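Local coordinates for response regulator FixJ (PDB 5XSO), which induces expression of nifA, needed to activate nif and fix genes, and of fixK, once activated by the sensor FixL, at residues D52-L57 / Q83-P88; L57-V62 / S128-A133; S64-P69 / H95-L100; P88-T93 / A124-A129. All coordinates share one frame; numbering follows the deposited sequence.

Contact 1. Residues D52-L57 / Q83-P88; sequences DALPGL and QQSPFP
Phe87 reaches across to Leu54 and Leu57, and its ring takes partners at its edge, over one face and obliquely. The side chains of Leu54 and Phe87 slide past each other in opposite directions, with Leu54 CD1 coming obliquely onto the ring at 4.0 Å from Phe87 CE1. Leu57 meets the ring through its carbonyl oxygen and CB. The oxygen lies in the plane of the ring at the edge, Leu57 O to Phe87 CZ being 3.5 Å, while Leu57 CB sits 4.1 Å from Phe87 CE1. Ser85 OG stands over one face, offset toward the rim, and separately accepts a weak hydrogen bond from Phe87 N. In Leu54, CG lies anti to the backbone N (chi1 165°), beside the carbonyl carbon; of the two methyls it carries, CD1 meets Ser85 OG as well as the ring, and CD2 lies 4.1 Å from Gln83 CG, the two side chains crossing at a slant. An alanine in place of Phe87 would probably open a gap beside Leu54 CD1 and Leu57 CB and leave Leu57 O without the ring edge. The contact is plain packing at the margin of the receiver domain: it brings the turn that follows helix 47-53 against the loop between helix 73-82 and strand 89-93, and Met80 of helix 73-82 touches Leu54, Ser85 and Phe87 alike.

Contact 2. Residues L57-V62 / S128-A133; sequences LSFGCV and SAIRQA
Phe59 and Cys61 meet Ile130, Ala129 and Ala133 on the inner flank of helix 119-138. From CB of Phe59, which heads toward the helix, the chain turns so that CG is anti to the backbone N (chi1 178°), beside the carbonyl carbon, and the ring it carries meets the helix by its edge. Along one side of the ring, CE2 comes to 4.1 Å from Ile130 CG2, the two side chains crossing at a slant. At the tip, CZ touches Ala133 CB at 3.9 Å, and that methyl lies in the ring plane. CE1, on the other side of the tip, reaches the same alanine at 4.2 Å from its CB. An alanine in place of Phe59 would probably open a gap next to Ala133 CB and Ile130 CG2, because its methyl alone could not span to the helix. Ile130 serves two partners through its branching: with CG1 anti to the carbonyl carbon (chi1 -75°), CG2 is left for the ring, and CG1 packs 4.0 Å from Cys61 CB. Cys61 SG, on strand 61-65, rests 4.2 Å from Ala129 CB. Pro88 touches Phe59, Ala129 and Ala133 and so extends the same packing. Helix 119-138 thus lies here on strand 61-65, the middle strand of the parallel sheet in the CheY-like receiver fold. No hydrogen bond joins the two segments; the contact is apolar packing, hydrocarbon with one sulfur, and rests on burial and fit.

Contact 3. Residues S64-P69 / H95-L100; sequences SDVRMP and HGDVPL
The expected magnesium site of the receiver domain adjoins this contact, in which Arg67 and Val66 meet Asp97 and Leu100. Asp65, at the end of strand 61-65, is a probable magnesium ligand together with Asp21, Asp22 and Arg67, the last, as in receivers of this kind, probably through its main-chain carbonyl; Asp65 stands where receivers of the CheY type carry the phosphorylated aspartate. Arg67 NH1 gives a salt-bridging hydrogen bond of 3.0 Å to Asp97 OD1. The bond is nearly straight at 164°; it meets OD1 on the syn side, and the oxygen lies close to the guanidinium plane, at its edge. The two planes are nevertheless 57° apart, and a single N-H makes the bridge. Arg67 CG lies 3.5 Å from Leu100 CD2, the side chains crossing at about a right angle. Val66 splits its methyls, CG1 going to Asp97 CB at 3.7 Å and CG2 to Leu100 CG at 3.6 Å. Within 64-69, Asp65 OD1 accepts from Arg67 N at 2.9 Å in an Asx turn, approached from above the carboxylate plane. Arg67 is exposed, while Val66 is buried against Asp97 and Leu100. The salt bridge would probably neutralise part of the charge of both side chains, and the Val66-Leu100 pair and the methylene contacts of Arg67 and Asp97 join the loop beyond strand 61-65 to helix 98-106.

Contact 4. Residues P88-T93 / A124-A129; sequences PILIMT and AMIESA
Leu90 lies against Met125 and Ile126, and apolar contacts of this kind make up most of the interface. Its CG, beside the backbone N (chi1 -50°), carries two methyls that both reach the helix. CD1 is 3.6 Å from Ile126 CG1, in a crossing at about a right angle. Against Met125 the leucine runs alongside in the opposite direction, Leu90 CD1 and CD2 each lying 3.7 Å from Met125 CG, with the sulfur further on at 3.9 Å from Leu90 CD2. Pro88 adds one more apolar pair, its CB 3.9 Å from Ala129 CB, where the backbones come nearest. This is the usual way a helix covers a parallel sheet in the five-stranded CheY-like receiver fold, whose strand order is 2-1-3-4-5: strand 89-93 and the helix segment 124-129 run nearly antiparallel, at 156°, with axes 9.7 Å apart. Met125 also touches Asp111 and Leu113 on the next strand, so the helix spans two strands here. A second kind of contact, between a proline ring and the helix backbone, lies at the strand's entrance, where Pro88 CG comes to 3.7 Å from the carbonyl oxygen of Ala129.

Following the chain from the N terminus, contact 1 opens first and closes at 83-88, joining the turn after helix 47-53 to the loop leading into strand 89-93. Contact 2 starts on the shared Leu57 and closes much later, at 128-133, so it crosses contact 1. Contact 3 opens at 64-69 and closes at 95-100, within the span of contact 2 but crossing contact 1. Contact 4 begins at Pro88, in series after contact 1, and crosses contact 3 before ending on the same helix as contact 2. Backbone pairing of strands 61-65 and 89-93 connects contacts 2, 3 and 4, while helix 119-138 covers both strands.

Contact 1. Residues D52-L57 / Q83-P88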
loop_
_atom_site.group_PDB
_atom_site.type_symbol
_atom_site.label_atom_id
_atom_site.label_comp_id
_atom_site.label_asym_id
_atom_site.label_seq_id
_atom_site.Cartn_x
_atom_site.Cartn_y
_atom_site.Cartn_z
ATOM N N ASP A 52 -1.943 6.349 15.732
ATOM C CA ASP A 52 -1.025 7.386 16.190
ATOM C C ASP A 52 0.416 7.004 15.891
ATOM O O ASP A 52 1.216 7.848 15.476
ATOM C CB ASP A 52 -1.186 7.623 17.692
ATOM C CG ASP A 52 -2.485 8.317 18.049
ATOM O OD1 ASP A 52 -3.376 8.465 17.177
ATOM O OD2 ASP A 52 -2.608 8.702 19.229
ATOM N N ALA A 53 0.766 5.733 16.092
ATOM C CA ALA A 53 2.137 5.312 15.838
ATOM C C ALA A 53 2.434 5.120 14.356
ATOM O O ALA A 53 3.597 5.199 13.951
ATOM C CB ALA A 53 2.432 4.020 16.601
ATOM N N LEU A 54 1.408 4.928 13.536
ATOM C CA LEU A 54 1.614 4.330 12.220
ATOM C C LEU A 54 2.539 5.138 11.309
ATOM O O LEU A 54 3.364 4.520 10.614
ATOM C CB LEU A 54 0.240 4.079 11.581
ATOM C CG LEU A 54 0.151 3.785 10.089
ATOM C CD1 LEU A 54 0.841 2.464 9.773
ATOM C CD2 LEU A 54 -1.316 3.733 9.680
ATOM N N PRO A 55 2.503 6.473 11.280
ATOM C CA PRO A 55 3.473 7.192 10.437
ATOM C C PRO A 55 4.934 6.951 10.818
ATOM O O PRO A 55 5.805 7.092 9.951
ATOM C CB PRO A 55 3.074 8.669 10.600
ATOM C CG PRO A 55 2.063 8.700 11.723
ATOM C CD PRO A 55 1.436 7.361 11.777
ATOM N N GLY A 56 5.234 6.557 12.058
ATOM C CA GLY A 56 6.599 6.299 12.472
ATOM C C GLY A 56 7.041 4.846 12.475
ATOM O O GLY A 56 8.183 4.562 12.852
ATOM N N LEU A 57 6.178 3.910 12.074
ATOM C CA LEU A 57 6.518 2.492 12.121
ATOM C C LEU A 57 7.231 2.030 10.863
ATOM O O LEU A 57 6.841 2.380 9.747
ATOM C CB LEU A 57 5.276 1.605 12.313
ATOM C CG LEU A 57 4.515 1.797 13.620
ATOM C CD1 LEU A 57 3.105 1.142 13.537
ATOM C CD2 LEU A 57 5.413 1.291 14.789
ATOM N N GLN A 83 -3.770 6.073 4.416
ATOM C CA GLN A 83 -2.367 6.395 4.654
ATOM C C GLN A 83 -1.446 5.800 3.578
ATOM O O GLN A 83 -0.233 6.035 3.611
ATOM C CB GLN A 83 -1.976 5.936 6.074
ATOM C CG GLN A 83 -0.610 6.433 6.624
ATOM C CD GLN A 83 0.596 5.597 6.160
ATOM O OE1 GLN A 83 0.445 4.450 5.758
ATOM N NE2 GLN A 83 1.790 6.190 6.193
ATOM N N GLN A 84 -1.992 5.084 2.590
ATOM C CA GLN A 84 -1.173 4.418 1.570
ATOM C C GLN A 84 -0.111 3.517 2.218
ATOM O O GLN A 84 1.048 3.470 1.799
ATOM C CB GLN A 84 -0.534 5.443 0.631
ATOM C CG GLN A 84 -1.498 6.032 -0.392
ATOM C CD GLN A 84 -0.989 7.328 -1.010
ATOM O OE1 GLN A 84 0.210 7.631 -0.976
ATOM N NE2 GLN A 84 -1.907 8.106 -1.568
ATOM N N SER A 85 -0.509 2.804 3.265
ATOM C CA SER A 85 0.413 1.895 3.941
ATOM C C SER A 85 0.720 0.685 3.074
ATOM O O SER A 85 -0.201 0.020 2.599
ATOM C CB SER A 85 -0.168 1.414 5.270
ATOM O OG SER A 85 0.833 0.761 6.047
ATOM N N PRO A 86 1.989 0.323 2.901
ATOM C CA PRO A 86 2.326 -0.945 2.249
ATOM C C PRO A 86 2.289 -2.157 3.181
ATOM O O PRO A 86 2.585 -3.272 2.734
ATOM C CB PRO A 86 3.752 -0.684 1.745
ATOM C CG PRO A 86 4.317 0.242 2.772
ATOM C CD PRO A 86 3.184 1.050 3.364
ATOM N N PHE A 87 1.909 -2.002 4.427
ATOM C CA PHE A 87 1.938 -3.151 5.359
ATOM C C PHE A 87 0.850 -4.155 4.992
ATOM O O PHE A 87 -0.317 -3.776 4.884
ATOM C CB PHE A 87 1.676 -2.701 6.786
ATOM C CG PHE A 87 2.702 -1.783 7.378
ATOM C CD1 PHE A 87 2.578 -1.416 8.718
ATOM C CD2 PHE A 87 3.766 -1.265 6.643
ATOM C CE1 PHE A 87 3.510 -0.529 9.313
ATOM C CE2 PHE A 87 4.688 -0.408 7.230
ATOM C CZ PHE A 87 4.560 -0.038 8.563
ATOM N N PRO A 88 1.157 -5.442 4.860
ATOM C CA PRO A 88 0.072 -6.418 4.706
ATOM C C PRO A 88 -0.701 -6.563 6.015
ATOM O O PRO A 88 -0.138 -6.444 7.121
ATOM C CB PRO A 88 0.810 -7.723 4.350
ATOM C CG PRO A 88 2.176 -7.582 4.994
ATOM C CD PRO A 88 2.489 -6.079 4.961
#

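Contact 2. Residues L57-V62 / S128-A133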
loop_
_atom_site.group_PDB
_atom_site.type_symbol
_atom_site.label_atom_id
_atom_site.label_comp_id
_atom_site.label_asym_id
_atom_site.label_seq_id
_atom_site.Cartn_x
_atom_site.Cartn_y
_atom_site.Cartn_z
ATOM N N LEU A 57 6.178 3.910 12.074
ATOM C CA LEU A 57 6.518 2.492 12.121
ATOM C C LEU A 57 7.231 2.030 10.863
ATOM O O LEU A 57 6.841 2.380 9.747
ATOM C CB LEU A 57 5.276 1.605 12.313
ATOM C CG LEU A 57 4.515 1.797 13.620
ATOM C CD1 LEU A 57 3.105 1.142 13.537
ATOM C CD2 LEU A 57 5.413 1.291 14.789
ATOM N N SER A 58 8.207 1.152 11.048
ATOM C CA SER A 58 8.885 0.524 9.926
ATOM C C SER A 58 8.095 -0.689 9.431
ATOM O O SER A 58 7.205 -1.220 10.120
ATOM C CB SER A 58 10.285 0.097 10.325
ATOM O OG SER A 58 10.217 -0.740 11.459
ATOM N N PHE A 59 8.466 -1.162 8.236
ATOM C CA PHE A 59 7.673 -2.168 7.540
ATOM C C PHE A 59 7.447 -3.410 8.396
ATOM O O PHE A 59 8.356 -3.896 9.071
ATOM C CB PHE A 59 8.353 -2.583 6.241
ATOM C CG PHE A 59 7.619 -3.655 5.510
ATOM C CD1 PHE A 59 6.456 -3.377 4.826
ATOM C CD2 PHE A 59 8.083 -4.968 5.533
ATOM C CE1 PHE A 59 5.764 -4.395 4.139
ATOM C CE2 PHE A 59 7.428 -5.972 4.880
ATOM C CZ PHE A 59 6.244 -5.708 4.163
ATOM N N GLY A 60 6.221 -3.910 8.379
ATOM C CA GLY A 60 5.929 -5.170 9.036
ATOM C C GLY A 60 4.521 -5.603 8.698
ATOM O O GLY A 60 3.802 -4.948 7.940
ATOM N N CYS A 61 4.130 -6.722 9.267
ATOM C CA CYS A 61 2.829 -7.314 8.986
ATOM C C CYS A 61 1.889 -6.987 10.144
ATOM O O CYS A 61 2.255 -7.171 11.312
ATOM C CB CYS A 61 2.947 -8.832 8.808
ATOM S SG CYS A 61 1.403 -9.686 8.393
ATOM N N VAL A 62 0.683 -6.538 9.827
ATOM C CA VAL A 62 -0.327 -6.270 10.851
ATOM C C VAL A 62 -1.184 -7.516 11.057
ATOM O O VAL A 62 -1.647 -8.140 10.086
ATOM C CB VAL A 62 -1.188 -5.053 10.464
ATOM C CG1 VAL A 62 -2.273 -4.815 11.511
ATOM C CG2 VAL A 62 -0.319 -3.817 10.243
ATOM N N SER A 128 4.158 -15.643 4.082
ATOM C CA SER A 128 3.698 -15.417 2.724
ATOM C C SER A 128 3.334 -13.957 2.505
ATOM O O SER A 128 3.704 -13.368 1.487
ATOM C CB SER A 128 2.514 -16.333 2.430
ATOM O OG SER A 128 1.829 -15.961 1.250
ATOM N N ALA A 129 2.649 -13.347 3.476
ATOM C CA ALA A 129 2.236 -11.939 3.387
ATOM C C ALA A 129 3.429 -11.008 3.282
ATOM O O ALA A 129 3.423 -10.041 2.511
ATOM C CB ALA A 129 1.432 -11.583 4.640
ATOM N N ILE A 130 4.433 -11.236 4.123
ATOM C CA ILE A 130 5.611 -10.385 4.108
ATOM C C ILE A 130 6.336 -10.539 2.786
ATOM O O ILE A 130 6.748 -9.551 2.162
ATOM C CB ILE A 130 6.530 -10.722 5.286
ATOM C CG1 ILE A 130 5.953 -10.175 6.592
ATOM C CG2 ILE A 130 7.893 -10.074 5.076
ATOM C CD1 ILE A 130 6.723 -10.583 7.852
ATOM N N ARG A 131 6.478 -11.782 2.330
ATOM C CA ARG A 131 7.185 -12.041 1.082
ATOM C C ARG A 131 6.523 -11.320 -0.091
ATOM O O ARG A 131 7.212 -10.741 -0.941
ATOM C CB ARG A 131 7.259 -13.551 0.847
ATOM C CG ARG A 131 7.950 -13.980 -0.439
ATOM C CD ARG A 131 8.034 -15.510 -0.542
ATOM N NE ARG A 131 8.548 -16.130 0.678
ATOM C CZ ARG A 131 7.871 -16.999 1.427
ATOM N NH1 ARG A 131 8.428 -17.510 2.521
ATOM N NH2 ARG A 131 6.638 -17.360 1.086
ATOM N N GLN A 132 5.183 -11.324 -0.146
ATOM C CA GLN A 132 4.481 -10.684 -1.255
ATOM C C GLN A 132 4.471 -9.159 -1.135
ATOM O O GLN A 132 4.483 -8.462 -2.155
ATOM C CB GLN A 132 3.040 -11.197 -1.360
ATOM C CG GLN A 132 2.875 -12.699 -1.204
ATOM C CD GLN A 132 2.713 -13.455 -2.509
ATOM O OE1 GLN A 132 3.639 -13.503 -3.322
ATOM N NE2 GLN A 132 1.546 -14.081 -2.701
ATOM N N ALA A 133 4.389 -8.619 0.088
ATOM C CA ALA A 133 4.295 -7.172 0.293
ATOM C C ALA A 133 5.652 -6.469 0.322
ATOM O O ALA A 133 5.717 -5.255 0.069
ATOM C CB ALA A 133 3.556 -6.875 1.610
#

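Contact 3. Residues S64-P69 / H95-L100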
loop_
_atom_site.group_PDB
_atom_site.type_symbol
_atom_site.label_atom_id
_atom_site.label_comp_id
_atom_site.label_asym_id
_atom_site.label_seq_id
_atom_site.Cartn_x
_atom_site.Cartn_y
_atom_site.Cartn_z
ATOM N N SER A 64 -4.589 -8.262 13.208
ATOM C CA SER A 64 -5.549 -7.485 13.977
ATOM C C SER A 64 -6.841 -8.266 14.172
ATOM O O SER A 64 -7.292 -8.995 13.271
ATOM C CB SER A 64 -5.863 -6.159 13.270
ATOM O OG SER A 64 -6.889 -5.403 13.918
ATOM N N ASP A 65 -7.386 -8.169 15.381
ATOM C CA ASP A 65 -8.769 -8.585 15.628
ATOM C C ASP A 65 -9.758 -7.833 14.747
ATOM O O ASP A 65 -9.650 -6.619 14.545
ATOM C CB ASP A 65 -9.115 -8.382 17.108
ATOM C CG ASP A 65 -10.461 -9.021 17.482
ATOM O OD1 ASP A 65 -11.462 -8.276 17.502
ATOM O OD2 ASP A 65 -10.500 -10.220 17.733
ATOM N N VAL A 66 -10.767 -8.570 14.252
ATOM C CA VAL A 66 -11.706 -8.070 13.269
ATOM C C VAL A 66 -12.615 -7.026 13.881
ATOM O O VAL A 66 -13.143 -6.164 13.163
ATOM C CB VAL A 66 -12.553 -9.214 12.673
ATOM C CG1 VAL A 66 -13.353 -9.941 13.777
ATOM C CG2 VAL A 66 -13.467 -8.693 11.626
ATOM N N ARG A 67 -12.871 -7.121 15.187
ATOM C CA ARG A 67 -13.796 -6.200 15.843
ATOM C C ARG A 67 -13.138 -5.408 16.973
ATOM O O ARG A 67 -13.711 -5.224 18.041
ATOM C CB ARG A 67 -15.035 -6.956 16.318
ATOM C CG ARG A 67 -15.985 -7.078 15.150
ATOM C CD ARG A 67 -17.222 -7.834 15.443
ATOM N NE ARG A 67 -18.063 -7.111 16.366
ATOM C CZ ARG A 67 -19.317 -7.441 16.625
ATOM N NH1 ARG A 67 -19.866 -8.484 16.004
ATOM N NH2 ARG A 67 -20.021 -6.726 17.495
ATOM N N MET A 68 -11.928 -4.914 16.733
ATOM C CA MET A 68 -11.290 -3.947 17.621
ATOM C C MET A 68 -12.232 -2.776 17.881
ATOM O O MET A 68 -12.694 -2.141 16.917
ATOM C CB MET A 68 -10.004 -3.432 16.990
ATOM C CG MET A 68 -8.838 -4.275 17.317
ATOM S SD MET A 68 -8.517 -4.226 19.082
ATOM C CE MET A 68 -7.639 -2.686 19.356
ATOM N N PRO A 69 -12.578 -2.490 19.137
ATOM C CA PRO A 69 -13.404 -1.299 19.427
ATOM C C PRO A 69 -12.756 -0.030 18.880
ATOM O O PRO A 69 -11.632 0.319 19.236
ATOM C CB PRO A 69 -13.487 -1.286 20.960
ATOM C CG PRO A 69 -12.398 -2.244 21.439
ATOM C CD PRO A 69 -12.243 -3.257 20.352
ATOM N N HIS A 95 -16.031 -17.189 14.238
ATOM C CA HIS A 95 -16.757 -17.589 13.036
ATOM C C HIS A 95 -17.891 -16.627 12.747
ATOM O O HIS A 95 -18.217 -16.412 11.585
ATOM C CB HIS A 95 -17.310 -19.046 13.091
ATOM C CG HIS A 95 -18.536 -19.239 13.927
ATOM N ND1 HIS A 95 -19.758 -19.626 13.393
ATOM C CD2 HIS A 95 -18.722 -19.129 15.261
ATOM C CE1 HIS A 95 -20.639 -19.748 14.370
ATOM N NE2 HIS A 95 -20.034 -19.457 15.513
ATOM N N GLY A 96 -18.485 -16.033 13.785
ATOM C CA GLY A 96 -19.615 -15.136 13.550
ATOM C C GLY A 96 -19.249 -13.881 12.792
ATOM O O GLY A 96 -20.115 -13.270 12.155
ATOM N N ASP A 97 -17.976 -13.503 12.804
ATOM C CA ASP A 97 -17.555 -12.262 12.172
ATOM C C ASP A 97 -16.821 -12.490 10.874
ATOM O O ASP A 97 -16.226 -11.560 10.339
ATOM C CB ASP A 97 -16.677 -11.479 13.148
ATOM C CG ASP A 97 -17.455 -10.997 14.333
ATOM O OD1 ASP A 97 -18.618 -10.513 14.110
ATOM O OD2 ASP A 97 -16.883 -11.018 15.436
ATOM N N VAL A 98 -16.806 -13.735 10.384
ATOM C CA VAL A 98 -16.173 -14.033 9.104
ATOM C C VAL A 98 -16.668 -13.072 8.012
ATOM O O VAL A 98 -15.872 -12.615 7.174
ATOM C CB VAL A 98 -16.385 -15.523 8.777
ATOM C CG1 VAL A 98 -16.116 -15.842 7.363
ATOM C CG2 VAL A 98 -15.366 -16.298 9.675
ATOM N N PRO A 99 -17.954 -12.734 7.971
ATOM C CA PRO A 99 -18.391 -11.797 6.913
ATOM C C PRO A 99 -17.761 -10.424 7.027
ATOM O O PRO A 99 -17.561 -9.764 6.002
ATOM C CB PRO A 99 -19.910 -11.733 7.095
ATOM C CG PRO A 99 -20.280 -13.115 7.743
ATOM C CD PRO A 99 -19.100 -13.311 8.709
ATOM N N LEU A 100 -17.497 -9.956 8.244
ATOM C CA LEU A 100 -16.770 -8.696 8.409
ATOM C C LEU A 100 -15.336 -8.837 7.917
ATOM O O LEU A 100 -14.809 -7.958 7.210
ATOM C CB LEU A 100 -16.819 -8.306 9.878
ATOM C CG LEU A 100 -16.288 -6.952 10.341
ATOM C CD1 LEU A 100 -16.795 -5.841 9.446
ATOM C CD2 LEU A 100 -16.768 -6.764 11.771
#

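Contact 4. Residues P88-T93 / A124-A129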
loop_
_atom_site.group_PDB
_atom_site.type_symbol
_atom_site.label_atom_id
_atom_site.label_comp_id
_atom_site.label_asym_id
_atom_site.label_seq_id
_atom_site.Cartn_x
_atom_site.Cartn_y
_atom_site.Cartn_z
ATOM N N PRO A 88 1.157 -5.442 4.860
ATOM C CA PRO A 88 0.072 -6.418 4.706
ATOM C C PRO A 88 -0.701 -6.563 6.015
ATOM O O PRO A 88 -0.138 -6.444 7.121
ATOM C CB PRO A 88 0.810 -7.723 4.350
ATOM C CG PRO A 88 2.176 -7.582 4.994
ATOM C CD PRO A 88 2.489 -6.079 4.961
ATOM N N ILE A 89 -1.997 -6.847 5.896
ATOM C CA ILE A 89 -2.847 -7.002 7.073
ATOM C C ILE A 89 -3.531 -8.378 7.076
ATOM O O ILE A 89 -4.199 -8.756 6.099
ATOM C CB ILE A 89 -3.906 -5.887 7.155
ATOM C CG1 ILE A 89 -3.226 -4.509 7.162
ATOM C CG2 ILE A 89 -4.758 -6.118 8.430
ATOM C CD1 ILE A 89 -4.161 -3.357 6.731
ATOM N N LEU A 90 -3.397 -9.104 8.191
ATOM C CA LEU A 90 -4.152 -10.330 8.435
ATOM C C LEU A 90 -5.195 -10.075 9.529
ATOM O O LEU A 90 -4.910 -9.387 10.524
ATOM C CB LEU A 90 -3.217 -11.469 8.909
ATOM C CG LEU A 90 -1.987 -11.685 8.030
ATOM C CD1 LEU A 90 -1.133 -12.816 8.636
ATOM C CD2 LEU A 90 -2.472 -12.071 6.579
ATOM N N ILE A 91 -6.386 -10.642 9.357
ATOM C CA ILE A 91 -7.524 -10.409 10.239
ATOM C C ILE A 91 -7.828 -11.691 10.993
ATOM O O ILE A 91 -8.015 -12.746 10.366
ATOM C CB ILE A 91 -8.761 -9.960 9.433
ATOM C CG1 ILE A 91 -8.469 -8.654 8.669
ATOM C CG2 ILE A 91 -9.977 -9.882 10.341
ATOM C CD1 ILE A 91 -8.197 -7.496 9.570
ATOM N N MET A 92 -7.863 -11.611 12.341
ATOM C CA MET A 92 -8.273 -12.702 13.218
ATOM C C MET A 92 -9.752 -12.530 13.554
ATOM O O MET A 92 -10.197 -11.419 13.823
ATOM C CB MET A 92 -7.462 -12.735 14.529
ATOM C CG MET A 92 -5.991 -12.758 14.280
ATOM S SD MET A 92 -5.191 -12.817 15.913
ATOM C CE MET A 92 -5.315 -11.084 16.317
ATOM N N THR A 93 -10.513 -13.621 13.540
ATOM C CA THR A 93 -11.964 -13.460 13.674
ATOM C C THR A 93 -12.580 -14.718 14.275
ATOM O O THR A 93 -12.139 -15.846 13.994
ATOM C CB THR A 93 -12.644 -13.150 12.302
ATOM O OG1 THR A 93 -14.068 -13.006 12.490
ATOM C CG2 THR A 93 -12.409 -14.285 11.266
ATOM N N ALA A 124 3.009 -19.294 8.996
ATOM C CA ALA A 124 3.080 -19.511 7.551
ATOM C C ALA A 124 2.347 -18.422 6.775
ATOM O O ALA A 124 2.768 -18.028 5.678
ATOM C CB ALA A 124 2.482 -20.870 7.181
ATOM N N MET A 125 1.201 -17.976 7.283
ATOM C CA MET A 125 0.475 -16.930 6.582
ATOM C C MET A 125 1.249 -15.629 6.621
ATOM O O MET A 125 1.236 -14.864 5.647
ATOM C CB MET A 125 -0.914 -16.770 7.208
ATOM C CG MET A 125 -1.835 -15.742 6.555
ATOM S SD MET A 125 -3.447 -15.790 7.430
ATOM C CE MET A 125 -4.087 -17.350 6.867
ATOM N N ILE A 126 1.889 -15.338 7.756
ATOM C CA ILE A 126 2.679 -14.124 7.863
ATOM C C ILE A 126 3.838 -14.180 6.888
ATOM O O ILE A 126 4.157 -13.188 6.227
ATOM C CB ILE A 126 3.189 -13.940 9.309
ATOM C CG1 ILE A 126 2.027 -13.549 10.238
ATOM C CG2 ILE A 126 4.369 -12.886 9.350
ATOM C CD1 ILE A 126 2.418 -13.698 11.791
ATOM N N GLU A 127 4.525 -15.331 6.822
ATOM C CA GLU A 127 5.693 -15.414 5.940
ATOM C C GLU A 127 5.305 -15.123 4.507
ATOM O O GLU A 127 6.029 -14.413 3.784
ATOM C CB GLU A 127 6.356 -16.788 6.024
ATOM C CG GLU A 127 7.471 -16.854 7.003
ATOM C CD GLU A 127 8.306 -18.101 6.804
ATOM O OE1 GLU A 127 8.339 -18.939 7.734
ATOM O OE2 GLU A 127 8.911 -18.240 5.710
ATOM N N SER A 128 4.158 -15.643 4.082
ATOM C CA SER A 128 3.698 -15.417 2.724
ATOM C C SER A 128 3.334 -13.957 2.505
ATOM O O SER A 128 3.704 -13.368 1.487
ATOM C CB SER A 128 2.514 -16.333 2.430
ATOM O OG SER A 128 1.829 -15.961 1.250
ATOM N N ALA A 129 2.649 -13.347 3.476
ATOM C CA ALA A 129 2.236 -11.939 3.387
ATOM C C ALA A 129 3.429 -11.008 3.282
ATOM O O ALA A 129 3.423 -10.041 2.511
ATOM C CB ALA A 129 1.432 -11.583 4.640
#